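PDB 6RXD: histidine acid phosphatase from Bifidobacterium longum subsp. infantis, which probably hydrolyses phosphate esters of inositol polyphosphates, phytate among them, and of 2,3-bisphosphoglycerate. Local coordinates for residues 13-18 with 314-319; 45-50 with 105-110; 276-281 with 289-294. One frame throughout, in Å; residues are numbered along the deposited sequence.

Near the N terminus, 13-18 precedes helix 21-24; it meets 314-319, on helix 301-317, and so interaction 1 closes a loop of 295 intervening residues. Both other contacts nest within that loop. Interaction 2 comes first, joining 45-50, the loop after strand 34-44, to helix 102-118. Interaction 3 follows in series and closes only seven residues, pairing 276-281 with 289-294 between strands 264-265 and 297-298. Interactions 1 and 2 are neighbours, their centres about 8 Å apart: Y16 and P15 touch Q107, and D317 touches S47. The centre of interaction 3 lies about 24 Å from those of the other two, and it touches neither.

Interaction 1 (13-18 with 314-319)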
loop_
_atom_site.group_PDB
_atom_site.type_symbol
_atom_site.label_atom_id
_atom_site.label_comp_id
_atom_site.label_asym_id
_atom_site.label_seq_id
_atom_site.Cartn_x
_atom_site.Cartn_y
_atom_site.Cartn_z
ATOM N N LYS A 13 -2.651 -2.677 6.465
ATOM C CA LYS A 13 -3.757 -1.732 6.651
ATOM C C LYS A 13 -3.366 -0.623 7.616
ATOM O O LYS A 13 -4.179 0.225 7.943
ATOM C CB LYS A 13 -5.012 -2.443 7.185
ATOM C CG LYS A 13 -6.002 -2.906 6.133
ATOM C CD LYS A 13 -5.390 -3.804 5.092
ATOM C CE LYS A 13 -6.489 -4.378 4.192
ATOM N NZ LYS A 13 -5.965 -4.855 2.894
ATOM N N GLN A 14 -2.118 -0.618 8.072
ATOM C CA GLN A 14 -1.644 0.447 8.949
ATOM C C GLN A 14 -1.959 1.834 8.368
ATOM O O GLN A 14 -1.559 2.155 7.240
ATOM C CB GLN A 14 -0.126 0.308 9.121
ATOM C CG GLN A 14 0.542 1.499 9.790
ATOM C CD GLN A 14 0.087 1.692 11.207
ATOM O OE1 GLN A 14 0.103 0.748 12.010
ATOM N NE2 GLN A 14 -0.317 2.920 11.542
ATOM N N PRO A 15 -2.688 2.669 9.125
ATOM C CA PRO A 15 -2.886 4.016 8.577
ATOM C C PRO A 15 -1.571 4.801 8.468
ATOM O O PRO A 15 -0.678 4.678 9.320
ATOM C CB PRO A 15 -3.813 4.669 9.607
ATOM C CG PRO A 15 -4.591 3.494 10.187
ATOM C CD PRO A 15 -3.546 2.412 10.295
ATOM N N TYR A 16 -1.447 5.595 7.410
ATOM C CA TYR A 16 -0.248 6.401 7.217
ATOM C C TYR A 16 0.045 7.251 8.436
ATOM O O TYR A 16 -0.863 7.863 9.011
ATOM C CB TYR A 16 -0.440 7.326 6.021
ATOM C CG TYR A 16 0.831 8.001 5.576
ATOM C CD1 TYR A 16 1.857 7.264 5.016
ATOM C CD2 TYR A 16 0.993 9.376 5.699
ATOM C CE1 TYR A 16 3.034 7.878 4.584
ATOM C CE2 TYR A 16 2.151 10.002 5.270
ATOM C CZ TYR A 16 3.167 9.250 4.714
ATOM O OH TYR A 16 4.319 9.882 4.291
ATOM N N VAL A 17 1.316 7.288 8.824
ATOM C CA VAL A 17 1.755 8.135 9.925
ATOM C C VAL A 17 2.433 9.368 9.339
ATOM O O VAL A 17 3.557 9.292 8.856
ATOM C CB VAL A 17 2.716 7.391 10.855
ATOM C CG1 VAL A 17 3.142 8.303 12.006
ATOM C CG2 VAL A 17 2.053 6.134 11.396
ATOM N N ALA A 18 1.732 10.498 9.361
ATOM C CA ALA A 18 2.273 11.742 8.802
ATOM C C ALA A 18 3.430 12.240 9.665
ATOM O O ALA A 18 3.445 12.014 10.877
ATOM C CB ALA A 18 1.187 12.797 8.711
ATOM N N ILE A 314 -9.540 -2.984 9.018
ATOM C CA ILE A 314 -10.233 -2.031 8.146
ATOM C C ILE A 314 -10.904 -0.930 8.979
ATOM O O ILE A 314 -11.007 0.210 8.544
ATOM C CB ILE A 314 -11.228 -2.736 7.203
ATOM C CG1 ILE A 314 -10.474 -3.577 6.171
ATOM C CG2 ILE A 314 -12.075 -1.736 6.430
ATOM C CD1 ILE A 314 -9.687 -2.752 5.146
ATOM N N ALA A 315 -11.353 -1.279 10.182
ATOM C CA ALA A 315 -11.955 -0.300 11.091
ATOM C C ALA A 315 -10.988 0.839 11.369
ATOM O O ALA A 315 -11.401 1.995 11.462
ATOM C CB ALA A 315 -12.367 -0.952 12.387
ATOM N N ALA A 316 -9.702 0.523 11.501
ATOM C CA ALA A 316 -8.700 1.570 11.722
ATOM C C ALA A 316 -8.636 2.520 10.532
ATOM O O ALA A 316 -8.419 3.724 10.692
ATOM C CB ALA A 316 -7.331 0.958 11.983
ATOM N N ASP A 317 -8.794 1.966 9.333
ATOM C CA ASP A 317 -8.757 2.754 8.102
ATOM C C ASP A 317 -10.025 3.563 7.953
ATOM O O ASP A 317 -10.045 4.568 7.238
ATOM C CB ASP A 317 -8.596 1.824 6.894
ATOM C CG ASP A 317 -7.244 1.157 6.857
ATOM O OD1 ASP A 317 -7.014 0.343 5.942
ATOM O OD2 ASP A 317 -6.406 1.467 7.739
ATOM N N MET A 318 -11.083 3.124 8.634
ATOM C CA MET A 318 -12.377 3.800 8.572
ATOM C C MET A 318 -12.627 4.649 9.811
ATOM O O MET A 318 -13.776 4.874 10.213
ATOM C CB MET A 318 -13.519 2.794 8.383
ATOM C CG MET A 318 -13.337 1.928 7.141
ATOM S SD MET A 318 -14.826 0.986 6.741
ATOM C CE MET A 318 -15.895 2.291 6.125
ATOM N N HIS A 319 -11.545 5.116 10.419
ATOM C CA HIS A 319 -11.644 5.940 11.618
ATOM C C HIS A 319 -12.601 7.118 11.450
ATOM O O HIS A 319 -13.384 7.423 12.353
ATOM C CB HIS A 319 -10.250 6.439 12.004
ATOM C CG HIS A 319 -10.237 7.283 13.238
ATOM N ND1 HIS A 319 -10.414 8.649 13.203
ATOM C CD2 HIS A 319 -10.077 6.954 14.542
ATOM C CE1 HIS A 319 -10.362 9.127 14.434
ATOM N NE2 HIS A 319 -10.159 8.119 15.265
#
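K13 and P15 run past I314, A316 and D317 with the backbones close at two points: CA of P15 lies 6.0 Å from CA of D317, and CA of K13 is 6.7 Å from CA of I314. The contact lays the irregular N-terminal segment ahead of helix 21-24 against the last residues of helix 301-317. The carboxyl group of D317 lies between the two segments. Its chi1 of -68° sets CG anti to the carbonyl carbon, beside the backbone N; from there OD2 stands 2.6 Å from K13 O. OD1 rests 3.4 Å from CG of K13, whose side chain crosses that of D317 at about a right angle. P15 packs its ring corner on the same group, CG lying 3.7 Å from OD2 of D317, and meets CB of A316 at 4.1 Å. CG and CE of K13 touch the I314 methyl CD1, CE at 3.7 Å. NZ goes on past the acid, 6.1 Å from OD1 of D317, too far for a salt bridge. An alanine in place of D317 would probably open a gap beside the K13 carbonyl and P15 CG and deprive K13 CG of its oxygen neighbour. S47 also touches the D317 side chain, and T101 holds the D317 carbonyl. Two oxygens this close, on a buried acid in an only partly buried contact, suggest that D317 may carry a proton.

Interaction 2 (45-50 with 105-110); sequences HGSRGL and AQQHYG
OG of S47 is gripped by two glutamines one helical turn apart on helix 102-118. Q103 OE1, the stronger partner, hydrogen-bonds to it, and NE2 of Q107 adds a weak bond of 3.2 Å to OG, bent to 133°. The other half of the Q107 amide makes the firmer link across the contact: S47 N donates to OE1 of Q107 over 3.0 Å at 163°, with the donor tilted from the carbonyl plane. Q107 thus spans backbone and side chain of a single serine, its chain extended beyond CG, and that double hold fixes the rotation of the amide.

Beside it, G46 fits where a larger residue could hardly go. Its CA is 3.2 Å from OE1 of Q107, and the edge of the H108 ring lies against the same glycine, CD2 being 3.7 Å from its CA. NE2 of H108 comes within 3.3 Å of G46 N, but the angle is too poor for a bond; it instead makes a weak hydrogen bond to R44 O, while G46 N pairs with S146.

On the far side of the loop, ND1 of H45 donates to its neighbour's carbonyl, G46 O, over 2.7 Å at 168°, almost in the ring plane. R44 to R48 read R-H-G-S-R, matching the R-H-G-x-R core of the histidine acid phosphatase signature, in which the histidine takes up the phosphate; H45 is probably that residue. The helix therefore appears to work as a second shell, its glutamine and histidine side chains positioning the backbone at G46 and S47, where the G46 carbonyl orients the H45 ring.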
loop_
_atom_site.group_PDB
_atom_site.type_symbol
_atom_site.label_atom_id
_atom_site.label_comp_id
_atom_site.label_asym_id
_atom_site.label_seq_id
_atom_site.Cartn_x
_atom_site.Cartn_y
_atom_site.Cartn_z
ATOM N N HIS A 45 -2.277 4.157 -2.939
ATOM C CA HIS A 45 -3.554 4.809 -2.642
ATOM C C HIS A 45 -3.768 4.875 -1.128
ATOM O O HIS A 45 -3.131 4.153 -0.356
ATOM C CB HIS A 45 -4.689 4.014 -3.288
ATOM C CG HIS A 45 -4.811 2.623 -2.748
ATOM N ND1 HIS A 45 -5.375 2.347 -1.521
ATOM C CD2 HIS A 45 -4.407 1.434 -3.256
ATOM C CE1 HIS A 45 -5.318 1.045 -1.296
ATOM N NE2 HIS A 45 -4.737 0.469 -2.335
ATOM N N GLY A 46 -4.687 5.734 -0.704
ATOM C CA GLY A 46 -4.978 5.878 0.707
ATOM C C GLY A 46 -5.922 4.797 1.208
ATOM O O GLY A 46 -6.388 3.939 0.447
ATOM N N SER A 47 -6.192 4.848 2.507
ATOM C CA SER A 47 -7.162 3.976 3.162
ATOM C C SER A 47 -8.485 3.866 2.411
ATOM O O SER A 47 -9.030 4.865 1.939
ATOM C CB SER A 47 -7.446 4.508 4.561
ATOM O OG SER A 47 -6.336 4.323 5.418
ATOM N N ARG A 48 -8.980 2.631 2.319
ATOM C CA ARG A 48 -10.231 2.293 1.642
ATOM C C ARG A 48 -11.125 1.548 2.609
ATOM O O ARG A 48 -10.658 1.054 3.630
ATOM C CB ARG A 48 -9.957 1.355 0.463
ATOM C CG ARG A 48 -9.104 1.911 -0.650
ATOM C CD ARG A 48 -8.788 0.806 -1.657
ATOM N NE ARG A 48 -9.996 0.210 -2.231
ATOM C CZ ARG A 48 -10.098 -0.215 -3.489
ATOM N NH1 ARG A 48 -11.240 -0.740 -3.926
ATOM N NH2 ARG A 48 -9.064 -0.109 -4.315
ATOM N N GLY A 49 -12.409 1.441 2.281
ATOM C CA GLY A 49 -13.303 0.625 3.085
ATOM C C GLY A 49 -13.197 -0.845 2.727
ATOM O O GLY A 49 -12.274 -1.255 2.019
ATOM N N LEU A 50 -14.131 -1.652 3.226
ATOM C CA LEU A 50 -14.190 -3.059 2.841
ATOM C C LEU A 50 -14.396 -3.153 1.337
ATOM O O LEU A 50 -15.085 -2.318 0.749
ATOM C CB LEU A 50 -15.344 -3.750 3.567
ATOM C CG LEU A 50 -15.162 -3.865 5.079
ATOM C CD1 LEU A 50 -16.455 -4.370 5.742
ATOM C CD2 LEU A 50 -13.977 -4.781 5.417
ATOM N N ALA A 105 -8.436 10.061 2.102
ATOM C CA ALA A 105 -8.399 11.352 1.437
ATOM C C ALA A 105 -7.447 12.293 2.172
ATOM O O ALA A 105 -6.626 13.000 1.546
ATOM C CB ALA A 105 -9.813 11.958 1.372
ATOM N N GLN A 106 -7.556 12.312 3.500
ATOM C CA GLN A 106 -6.713 13.183 4.320
ATOM C C GLN A 106 -5.239 12.825 4.217
ATOM O O GLN A 106 -4.382 13.719 4.248
ATOM C CB GLN A 106 -7.167 13.179 5.786
ATOM C CG GLN A 106 -8.525 13.859 5.987
ATOM C CD GLN A 106 -9.020 13.825 7.428
ATOM O OE1 GLN A 106 -8.715 12.906 8.188
ATOM N NE2 GLN A 106 -9.800 14.830 7.802
ATOM N N GLN A 107 -4.948 11.530 4.095
ATOM C CA GLN A 107 -3.563 11.063 3.945
ATOM C C GLN A 107 -2.922 11.726 2.748
ATOM O O GLN A 107 -1.864 12.334 2.857
ATOM C CB GLN A 107 -3.490 9.531 3.802
ATOM C CG GLN A 107 -3.798 8.762 5.097
ATOM C CD GLN A 107 -4.115 7.288 4.856
ATOM O OE1 GLN A 107 -4.390 6.877 3.723
ATOM N NE2 GLN A 107 -4.091 6.484 5.930
ATOM N N HIS A 108 -3.585 11.622 1.603
ATOM C CA HIS A 108 -3.036 12.173 0.371
ATOM C C HIS A 108 -3.069 13.693 0.319
ATOM O O HIS A 108 -2.157 14.319 -0.221
ATOM C CB HIS A 108 -3.689 11.514 -0.843
ATOM C CG HIS A 108 -3.096 10.180 -1.149
ATOM N ND1 HIS A 108 -2.009 10.033 -1.986
ATOM C CD2 HIS A 108 -3.367 8.949 -0.660
ATOM C CE1 HIS A 108 -1.657 8.761 -2.023
ATOM N NE2 HIS A 108 -2.460 8.080 -1.223
ATOM N N TYR A 109 -4.099 14.289 0.903
ATOM C CA TYR A 109 -4.156 15.746 0.985
ATOM C C TYR A 109 -2.922 16.271 1.727
ATOM O O TYR A 109 -2.269 17.214 1.280
ATOM C CB TYR A 109 -5.447 16.154 1.691
ATOM C CG TYR A 109 -5.702 17.649 1.702
ATOM C CD1 TYR A 109 -6.531 18.236 0.752
ATOM C CD2 TYR A 109 -5.121 18.465 2.667
ATOM C CE1 TYR A 109 -6.772 19.593 0.759
ATOM C CE2 TYR A 109 -5.353 19.829 2.680
ATOM C CZ TYR A 109 -6.180 20.384 1.722
ATOM O OH TYR A 109 -6.421 21.739 1.735
ATOM N N GLY A 110 -2.583 15.636 2.847
ATOM C CA GLY A 110 -1.443 16.074 3.636
ATOM C C GLY A 110 -0.122 15.831 2.936
ATOM O O GLY A 110 0.778 16.669 2.966
#

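Interaction 3 (276-281 with 289-294)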
loop_
_atom_site.group_PDB
_atom_site.type_symbol
_atom_site.label_atom_id
_atom_site.label_comp_id
_atom_site.label_asym_id
_atom_site.label_seq_id
_atom_site.Cartn_x
_atom_site.Cartn_y
_atom_site.Cartn_z
ATOM N N LYS A 276 -28.496 -14.668 -3.452
ATOM C CA LYS A 276 -27.543 -13.570 -3.468
ATOM C C LYS A 276 -27.986 -12.501 -2.483
ATOM O O LYS A 276 -29.170 -12.176 -2.433
ATOM C CB LYS A 276 -27.491 -12.957 -4.861
ATOM C CG LYS A 276 -26.191 -12.258 -5.114
ATOM C CD LYS A 276 -26.330 -11.082 -6.046
ATOM C CE LYS A 276 -24.982 -10.418 -6.140
ATOM N NZ LYS A 276 -24.274 -10.628 -4.839
ATOM N N ASN A 277 -27.055 -11.955 -1.716
ATOM C CA ASN A 277 -27.418 -10.986 -0.688
ATOM C C ASN A 277 -26.853 -9.602 -0.980
ATOM O O ASN A 277 -25.963 -9.441 -1.813
ATOM C CB ASN A 277 -26.956 -11.485 0.690
ATOM C CG ASN A 277 -27.759 -10.893 1.828
ATOM O OD1 ASN A 277 -28.815 -10.296 1.617
ATOM N ND2 ASN A 277 -27.267 -11.069 3.054
ATOM N N CYS A 278 -27.406 -8.603 -0.308
ATOM C CA CYS A 278 -26.964 -7.222 -0.453
ATOM C C CYS A 278 -26.925 -6.600 0.936
ATOM O O CYS A 278 -27.788 -6.893 1.760
ATOM C CB CYS A 278 -27.944 -6.455 -1.343
ATOM S SG CYS A 278 -27.493 -4.744 -1.709
ATOM N N ALA A 279 -25.930 -5.754 1.194
ATOM C CA ALA A 279 -25.840 -5.066 2.481
ATOM C C ALA A 279 -27.128 -4.285 2.763
ATOM O O ALA A 279 -27.692 -3.677 1.848
ATOM C CB ALA A 279 -24.653 -4.140 2.488
ATOM N N PRO A 280 -27.600 -4.304 4.024
ATOM C CA PRO A 280 -28.824 -3.572 4.380
ATOM C C PRO A 280 -28.710 -2.097 4.005
ATOM O O PRO A 280 -27.697 -1.465 4.325
ATOM C CB PRO A 280 -28.885 -3.710 5.906
ATOM C CG PRO A 280 -28.136 -4.964 6.204
ATOM C CD PRO A 280 -27.015 -4.992 5.192
ATOM N N GLY A 281 -29.721 -1.568 3.316
ATOM C CA GLY A 281 -29.749 -0.161 2.946
ATOM C C GLY A 281 -29.044 0.179 1.646
ATOM O O GLY A 281 -29.115 1.311 1.158
ATOM N N ASP A 289 -20.705 -3.722 -5.333
ATOM C CA ASP A 289 -19.842 -4.352 -4.342
ATOM C C ASP A 289 -20.540 -4.535 -3.002
ATOM O O ASP A 289 -20.018 -5.205 -2.114
ATOM C CB ASP A 289 -18.547 -3.561 -4.191
ATOM C CG ASP A 289 -17.629 -3.736 -5.383
ATOM O OD1 ASP A 289 -17.436 -4.894 -5.812
ATOM O OD2 ASP A 289 -17.116 -2.727 -5.911
ATOM N N ALA A 290 -21.730 -3.961 -2.858
ATOM C CA ALA A 290 -22.516 -4.185 -1.645
ATOM C C ALA A 290 -23.207 -5.547 -1.677
ATOM O O ALA A 290 -23.823 -5.971 -0.699
ATOM C CB ALA A 290 -23.526 -3.076 -1.446
ATOM N N CYS A 291 -23.096 -6.228 -2.812
ATOM C CA CYS A 291 -23.606 -7.572 -2.961
ATOM C C CYS A 291 -22.425 -8.517 -3.130
ATOM O O CYS A 291 -21.716 -8.456 -4.134
ATOM C CB CYS A 291 -24.503 -7.635 -4.191
ATOM S SG CYS A 291 -25.821 -6.422 -4.187
ATOM N N GLY A 292 -22.223 -9.396 -2.153
ATOM C CA GLY A 292 -21.043 -10.243 -2.127
ATOM C C GLY A 292 -21.170 -11.519 -2.938
ATOM O O GLY A 292 -22.248 -11.855 -3.432
ATOM N N GLU A 293 -20.059 -12.235 -3.076
ATOM C CA GLU A 293 -20.059 -13.499 -3.802
ATOM C C GLU A 293 -20.518 -14.601 -2.869
ATOM O O GLU A 293 -20.033 -14.703 -1.748
ATOM C CB GLU A 293 -18.658 -13.803 -4.328
ATOM C CG GLU A 293 -18.204 -12.835 -5.397
ATOM C CD GLU A 293 -16.783 -13.093 -5.804
ATOM O OE1 GLU A 293 -16.211 -14.051 -5.252
ATOM O OE2 GLU A 293 -16.252 -12.358 -6.664
ATOM N N VAL A 294 -21.425 -15.448 -3.346
ATOM C CA VAL A 294 -22.060 -16.432 -2.473
ATOM C C VAL A 294 -21.125 -17.551 -2.038
ATOM O O VAL A 294 -21.391 -18.220 -1.058
ATOM C CB VAL A 294 -23.333 -17.054 -3.118
ATOM C CG1 VAL A 294 -24.323 -15.971 -3.481
ATOM C CG2 VAL A 294 -22.971 -17.888 -4.363
HETATM O O HOH W 1 -24.334 -12.670 -1.570
HETATM O O HOH W 2 -23.607 -10.687 0.018
#
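C278 and C291 face each other where 276-281 and 289-294 run roughly antiparallel (147° between their directions), their CA atoms 4.2 Å apart. The arrangement is that of a non-hydrogen-bonded antiparallel pair at the neck of a disulfide-closed loop, and a C278-C291 disulfide is seen in a structure of this protein. In the conformer given here, one of two for C278, the SG atoms of C278 and C291 are 3.4 Å apart, beyond covalent bonding length, so the state of the link in this crystal is doubtful. In that conformer SG of C278 stands anti to its backbone N, whereas SG of C291 lies beside its own backbone N (chi1 -54°), and the two sulfurs are brought together from the two segments.

The backbones support the pair on one flank: A279 N donates to A290 O at 2.8 Å and 158°, while the same oxygen receives a CA-H...O contact from C278 CA. A matching contact runs from C291 CA to N277 O over 3.2 Å. On the other flank the direct bond is replaced by water 2, which G292 N reaches at 2.9 Å and which binds N277 O weakly. The CB atoms of A279 and A290 also meet, at 4.2 Å. A279 packs further onto T89 and V93 of helix 75-95 and touches Y53, which joins this loop to the rest of the fold.

K276, also modelled in two conformers, bends at chi2 and chi4 to bring NZ near the 289-294 backbone, though its fit against C291 CB is too tight to be relied on. Water 1 lies 2.8 Å from N277 N and 2.9 Å from G292 O, the same carbonyl that K276 NZ approaches.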